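Ofchtiv-g5 (PDB 6JM8) is a group IV insect chitinase of glycoside hydrolase family 18 that probably cleaves the beta-1,4 links of chitin. Local coordinates at residues G83-G88 with D124-N129. Residues are numbered along the deposited sequence; the frame is centred on the assembly and turned at random.
Sequences GGWSEG and DWLYPN. With NAG (2-acetamido-2-deoxy-beta-D-glucopyranose), chain B; NAG (2-acetamido-2-deoxy-beta-D-glucopyranose), chain C; NAG (2-acetamido-2-deoxy-beta-D-glucopyranose), chain D; NAG (2-acetamido-2-deoxy-beta-D-glucopyranose), chain E.
Gly84 N reaches straight across to Asp124 O, 2.8 Å away with an N-H...O angle of 178°, where two parallel strands give way to their loops. Just before it, Gly83 CA brings a C-H to the same oxygen, at a backbone conformation and closeness that leave no room for a side chain. Water 1 accepts from Leu126 N at 2.7 Å and lies within donating distance of Gly84 O and Gly88 O, linking the two segments. Leu126 CD2 completes this tight part, packed against the Gly84-Trp85 backbone, 3.7 Å from Trp85 N.

Nearer the sugars the side chains meet more loosely: the same methyl lies at the edge of the partly exposed Trp85 indole, 4.4 Å from CE3, and Tyr127 CE1 comes within 4.2 Å of Trp85 CZ3. With CG anti to the backbone N (chi1 -179°), the indole lies beneath the chain B sugar, whose N2 sits 3.5 Å above the ring centre; this is carbohydrate stacking, reinforced by Tyr127 OH hydrogen-bonding to O6 of that sugar at 2.7 Å. Leu126 occupies the final position of the DxxDxDxE motif, where family 18 enzymes carry the catalytic glutamate, and its CD2 is 3.4 Å from the chain B O4. On the exposed side, Ser86 touches glycan but nothing of 124-129, its N bonding to O6 of the chain D sugar.

Both loops leave the C-terminal ends of neighbouring TIM-barrel strands, 77-83 and 120-124, and lead to helices 90-97 and 138-154; Trp125 packs against both helices, while Asp124 touches Ala164 on strand 160-166.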
ATOM      1  N   GLY A  83      -1.986  10.746  -6.082  1.00 18.74           N
ATOM      2  CA  GLY A  83      -2.350  10.913  -4.693  1.00 14.96           C
ATOM      3  C   GLY A  83      -1.322  10.383  -3.720  1.00 16.92           C
ATOM      4  O   GLY A  83      -0.132  10.697  -3.818  1.00 16.61           O
ATOM      5  N   GLY A  84      -1.771   9.570  -2.775  1.00 16.14           N
ATOM      6  CA  GLY A  84      -0.905   9.113  -1.711  1.00 20.39           C
ATOM      7  C   GLY A  84      -0.994  10.009  -0.497  1.00 21.18           C
ATOM      8  O   GLY A  84      -1.677  11.038  -0.475  1.00 17.44           O
ATOM      9  N   TRP A  85      -0.262   9.603   0.541  1.00 15.93           N
ATOM     10  CA  TRP A  85      -0.374  10.256   1.841  1.00 21.40           C
ATOM     11  C   TRP A  85       0.051  11.719   1.770  1.00 17.17           C
ATOM     12  O   TRP A  85      -0.706  12.618   2.156  1.00 22.89           O
ATOM     13  CB  TRP A  85       0.464   9.501   2.873  1.00 17.74           C
ATOM     14  CG  TRP A  85       0.382  10.083   4.242  1.00 18.38           C
ATOM     15  CD1 TRP A  85       1.344  10.810   4.883  1.00 19.11           C
ATOM     16  CD2 TRP A  85      -0.723   9.993   5.144  1.00 22.21           C
ATOM     17  NE1 TRP A  85       0.904  11.176   6.130  1.00 20.01           N
ATOM     18  CE2 TRP A  85      -0.362  10.688   6.315  1.00 18.03           C
ATOM     19  CE3 TRP A  85      -1.983   9.390   5.075  1.00 17.65           C
ATOM     20  CZ2 TRP A  85      -1.216  10.798   7.409  1.00 22.20           C
ATOM     21  CZ3 TRP A  85      -2.830   9.499   6.162  1.00 23.98           C
ATOM     22  CH2 TRP A  85      -2.443  10.199   7.315  1.00 25.21           C
ATOM     23  N   SER A  86       1.264  11.976   1.270  1.00 17.78           N
ATOM     24  CA  SER A  86       1.811  13.330   1.293  1.00 21.23           C
ATOM     25  C   SER A  86       0.964  14.307   0.488  1.00 25.26           C
ATOM     26  O   SER A  86       0.977  15.512   0.767  1.00 23.63           O
ATOM     27  CB  SER A  86       3.247  13.327   0.767  1.00 24.38           C
ATOM     28  OG  SER A  86       4.158  12.870   1.753  1.00 37.83           O
ATOM     29  N   GLU A  87       0.224  13.817  -0.509  1.00 15.63           N
ATOM     30  CA  GLU A  87      -0.569  14.711  -1.344  1.00 18.07           C
ATOM     31  C   GLU A  87      -1.770  15.286  -0.604  1.00 24.15           C
ATOM     32  O   GLU A  87      -2.303  16.318  -1.025  1.00 25.13           O
ATOM     33  CB  GLU A  87      -1.026  13.983  -2.609  1.00 19.85           C
ATOM     34  CG  GLU A  87      -0.067  14.140  -3.779  1.00 25.58           C
ATOM     35  CD  GLU A  87      -0.230  15.475  -4.485  1.00 39.28           C
ATOM     36  OE1 GLU A  87      -1.302  15.701  -5.088  1.00 25.71           O
ATOM     37  OE2 GLU A  87       0.709  16.299  -4.430  1.00 30.18           O
ATOM     38  N   GLY A  88      -2.199  14.654   0.484  1.00 22.28           N
ATOM     39  CA  GLY A  88      -3.299  15.172   1.265  1.00 21.49           C
ATOM     40  C   GLY A  88      -4.651  14.860   0.653  1.00 23.17           C
ATOM     41  O   GLY A  88      -4.787  14.093  -0.304  1.00 18.61           O
ATOM     42  N   ASP A 124      -5.360   7.174  -5.614  1.00 19.26           N
ATOM     43  CA  ASP A 124      -5.052   6.952  -4.207  1.00 14.68           C
ATOM     44  C   ASP A 124      -5.312   8.217  -3.402  1.00 22.48           C
ATOM     45  O   ASP A 124      -4.404   8.776  -2.786  1.00 17.09           O
ATOM     46  CB  ASP A 124      -3.601   6.497  -4.023  1.00 14.43           C
ATOM     47  CG  ASP A 124      -3.325   5.194  -4.712  1.00 29.50           C
ATOM     48  OD1 ASP A 124      -4.273   4.638  -5.282  1.00 26.46           O
ATOM     49  OD2 ASP A 124      -2.168   4.722  -4.697  1.00 36.38           O
ATOM     50  N   TRP A 125      -6.567   8.646  -3.343  1.00 11.78           N
ATOM     51  CA  TRP A 125      -6.979   9.806  -2.622  1.00 13.23           C
ATOM     52  C   TRP A 125      -7.134   9.397  -1.187  1.00 15.62           C
ATOM     53  O   TRP A 125      -7.966   8.652  -0.911  1.00 18.06           O
ATOM     54  CB  TRP A 125      -8.280  10.336  -3.186  1.00 17.71           C
ATOM     55  CG  TRP A 125      -8.952  11.385  -2.424  1.00 18.33           C
ATOM     56  CD1 TRP A 125      -8.520  11.987  -1.302  1.00 20.38           C
ATOM     57  CD2 TRP A 125     -10.246  11.935  -2.697  1.00 15.19           C
ATOM     58  NE1 TRP A 125      -9.437  12.894  -0.856  1.00 20.46           N
ATOM     59  CE2 TRP A 125     -10.513  12.879  -1.689  1.00 17.49           C
ATOM     60  CE3 TRP A 125     -11.189  11.734  -3.685  1.00 13.66           C
ATOM     61  CZ2 TRP A 125     -11.666  13.617  -1.659  1.00 14.22           C
ATOM     62  CZ3 TRP A 125     -12.332  12.447  -3.635  1.00 23.38           C
ATOM     63  CH2 TRP A 125     -12.557  13.390  -2.632  1.00 18.87           C
ATOM     64  N   LEU A 126      -6.295   9.925  -0.310  1.00 15.96           N
ATOM     65  CA  LEU A 126      -6.320   9.601   1.110  1.00 19.30           C
ATOM     66  C   LEU A 126      -6.731  10.751   2.016  1.00 16.72           C
ATOM     67  O   LEU A 126      -5.865  11.461   2.409  1.00 20.32           O
ATOM     68  CB  LEU A 126      -4.947   9.079   1.563  1.00 17.90           C
ATOM     69  CG  LEU A 126      -4.472   7.710   1.138  1.00 23.29           C
ATOM     70  CD1 LEU A 126      -5.003   7.288  -0.148  1.00 19.76           C
ATOM     71  CD2 LEU A 126      -3.026   7.328   1.352  1.00 23.73           C
ATOM     72  N   TYR A 127      -8.010  10.917   2.339  1.00 14.08           N
ATOM     73  CA  TYR A 127      -9.121  10.090   1.862  1.00 16.09           C
ATOM     74  C   TYR A 127     -10.351  10.978   1.726  1.00 19.03           C
ATOM     75  O   TYR A 127     -10.397  12.040   2.334  1.00 16.57           O
ATOM     76  CB  TYR A 127      -9.467   8.934   2.819  1.00 17.24           C
ATOM     77  CG  TYR A 127      -8.328   8.249   3.525  1.00 19.20           C
ATOM     78  CD1 TYR A 127      -7.734   8.820   4.641  1.00 23.42           C
ATOM     79  CD2 TYR A 127      -7.875   7.006   3.113  1.00 18.36           C
ATOM     80  CE1 TYR A 127      -6.694   8.186   5.306  1.00 21.11           C
ATOM     81  CE2 TYR A 127      -6.834   6.368   3.774  1.00 20.91           C
ATOM     82  CZ  TYR A 127      -6.251   6.959   4.868  1.00 21.68           C
ATOM     83  OH  TYR A 127      -5.221   6.310   5.512  1.00 31.53           O
ATOM     84  N   PRO A 128     -11.360  10.534   0.974  1.00 15.56           N
ATOM     85  CA  PRO A 128     -12.629  11.277   0.935  1.00 14.92           C
ATOM     86  C   PRO A 128     -13.197  11.468   2.333  1.00 16.98           C
ATOM     87  O   PRO A 128     -13.256  10.529   3.130  1.00 18.98           O
ATOM     88  CB  PRO A 128     -13.534  10.389   0.071  1.00 19.03           C
ATOM     89  CG  PRO A 128     -12.604   9.630  -0.797  1.00 17.96           C
ATOM     90  CD  PRO A 128     -11.377   9.381   0.054  1.00 20.20           C
ATOM     91  N   ASN A 129     -13.589  12.710   2.629  1.00 15.61           N
ATOM     92  CA  ASN A 129     -14.215  13.079   3.902  1.00 16.52           C
ATOM     93  C   ASN A 129     -13.281  12.843   5.089  1.00 23.27           C
ATOM     94  O   ASN A 129     -13.726  12.515   6.190  1.00 17.18           O
ATOM     95  CB  ASN A 129     -15.545  12.338   4.100  1.00 25.21           C
ATOM     96  CG  ASN A 129     -16.328  12.831   5.313  1.00 19.01           C
ATOM     97  OD1 ASN A 129     -16.151  13.962   5.766  1.00 21.94           O
ATOM     98  ND2 ASN A 129     -17.182  11.970   5.854  1.00 19.84           N
TER
HETATM   99  C1  NAG B   2      -1.693   5.894   7.197  1.00 33.74           C
HETATM  100  C2  NAG B   2      -0.243   6.162   6.840  1.00 17.76           C
HETATM  101  C3  NAG B   2      -0.078   6.346   5.326  1.00 26.01           C
HETATM  102  C4  NAG B   2      -0.749   5.227   4.534  1.00 24.58           C
HETATM  103  C5  NAG B   2      -2.174   5.019   5.047  1.00 37.10           C
HETATM  104  C6  NAG B   2      -2.905   3.854   4.419  1.00 35.36           C
HETATM  105  C7  NAG B   2       1.440   7.406   8.153  1.00 30.31           C
HETATM  106  C8  NAG B   2       1.766   8.700   8.841  1.00 26.85           C
HETATM  107  N2  NAG B   2       0.241   7.328   7.564  1.00 33.61           N
HETATM  108  O3  NAG B   2       1.310   6.345   5.011  1.00 25.82           O
HETATM  109  O4  NAG B   2      -0.753   5.582   3.149  1.00 27.72           O
HETATM  110  O5  NAG B   2      -2.168   4.789   6.462  1.00 29.95           O
HETATM  111  O6  NAG B   2      -4.268   3.887   4.812  1.00 30.04           O
HETATM  112  O7  NAG B   2       2.228   6.470   8.139  1.00 36.71           O
HETATM  113  C1  NAG C   3      -0.492   4.506   2.182  1.00 30.65           C
HETATM  114  C2  NAG C   3      -0.067   5.099   0.798  1.00 26.81           C
HETATM  115  C3  NAG C   3       1.353   5.686   0.838  1.00 26.78           C
HETATM  116  C4  NAG C   3       2.141   5.189   2.035  1.00 22.57           C
HETATM  117  C5  NAG C   3       1.872   3.713   2.268  1.00 24.88           C
HETATM  118  C6  NAG C   3       2.723   3.194   3.399  1.00 27.46           C
HETATM  119  C7  NAG C   3      -1.193   4.089  -1.145  1.00 39.12           C
HETATM  120  C8  NAG C   3      -1.133   3.015  -2.184  1.00 20.84           C
HETATM  121  N2  NAG C   3      -0.183   4.114  -0.269  1.00 28.63           N
HETATM  122  O3  NAG C   3       1.324   7.108   0.829  1.00 20.22           O
HETATM  123  O4  NAG C   3       3.529   5.283   1.749  1.00 30.96           O
HETATM  124  O5  NAG C   3       0.502   3.500   2.640  1.00 30.08           O
HETATM  125  O6  NAG C   3       2.124   3.524   4.644  1.00 29.42           O
HETATM  126  O7  NAG C   3      -2.125   4.884  -1.088  1.00 41.24           O
HETATM  127  C1  NAG D   4       4.074   6.557   2.059  1.00 28.46           C
HETATM  128  C2  NAG D   4       5.543   6.322   2.406  1.00 38.38           C
HETATM  129  C3  NAG D   4       6.284   7.662   2.593  1.00 29.80           C
HETATM  130  C4  NAG D   4       6.012   8.570   1.402  1.00 34.65           C
HETATM  131  C5  NAG D   4       4.510   8.720   1.240  1.00 41.91           C
HETATM  132  C6  NAG D   4       4.115   9.624   0.103  1.00 28.39           C
HETATM  133  C7  NAG D   4       6.243   4.323   3.650  1.00 43.59           C
HETATM  134  C8  NAG D   4       6.897   3.867   2.385  1.00 19.69           C
HETATM  135  N2  NAG D   4       5.625   5.508   3.608  1.00 39.60           N
HETATM  136  O3  NAG D   4       7.682   7.442   2.763  1.00 46.73           O
HETATM  137  O4  NAG D   4       6.592   9.857   1.515  1.00 44.92           O
HETATM  138  O5  NAG D   4       3.971   7.435   0.951  1.00 24.91           O
HETATM  139  O6  NAG D   4       2.715   9.799   0.130  1.00 19.22           O
HETATM  140  O7  NAG D   4       6.291   3.659   4.679  1.00 57.17           O
HETATM  141  C1  NAG E   5       7.865   9.850   0.845  1.00 40.98           C
HETATM  142  C2  NAG E   5       7.987  11.091  -0.029  1.00 36.29           C
HETATM  143  C3  NAG E   5       9.332  11.126  -0.745  1.00 46.35           C
HETATM  144  C4  NAG E   5      10.476  10.878   0.229  1.00 46.38           C
HETATM  145  C5  NAG E   5      10.206   9.650   1.089  1.00 43.65           C
HETATM  146  C6  NAG E   5      11.315   9.447   2.116  1.00 54.75           C
HETATM  147  C7  NAG E   5       6.275  12.257  -1.293  1.00 57.29           C
HETATM  148  C8  NAG E   5       5.385  12.207  -2.499  1.00 54.36           C
HETATM  149  N2  NAG E   5       6.908  11.125  -0.997  1.00 43.63           N
HETATM  150  O3  NAG E   5       9.506  12.402  -1.373  1.00 49.12           O
HETATM  151  O4  NAG E   5      11.694  10.693  -0.501  1.00 55.04           O
HETATM  152  O5  NAG E   5       8.958   9.804   1.761  1.00 58.91           O
HETATM  153  O6  NAG E   5      11.095   8.219   2.819  1.00 68.71           O
HETATM  154  O7  NAG E   5       6.411  13.270  -0.629  1.00 70.97           O
HETATM  155  O   HOH W   1      -4.292  11.640  -0.967  1.00 16.97           O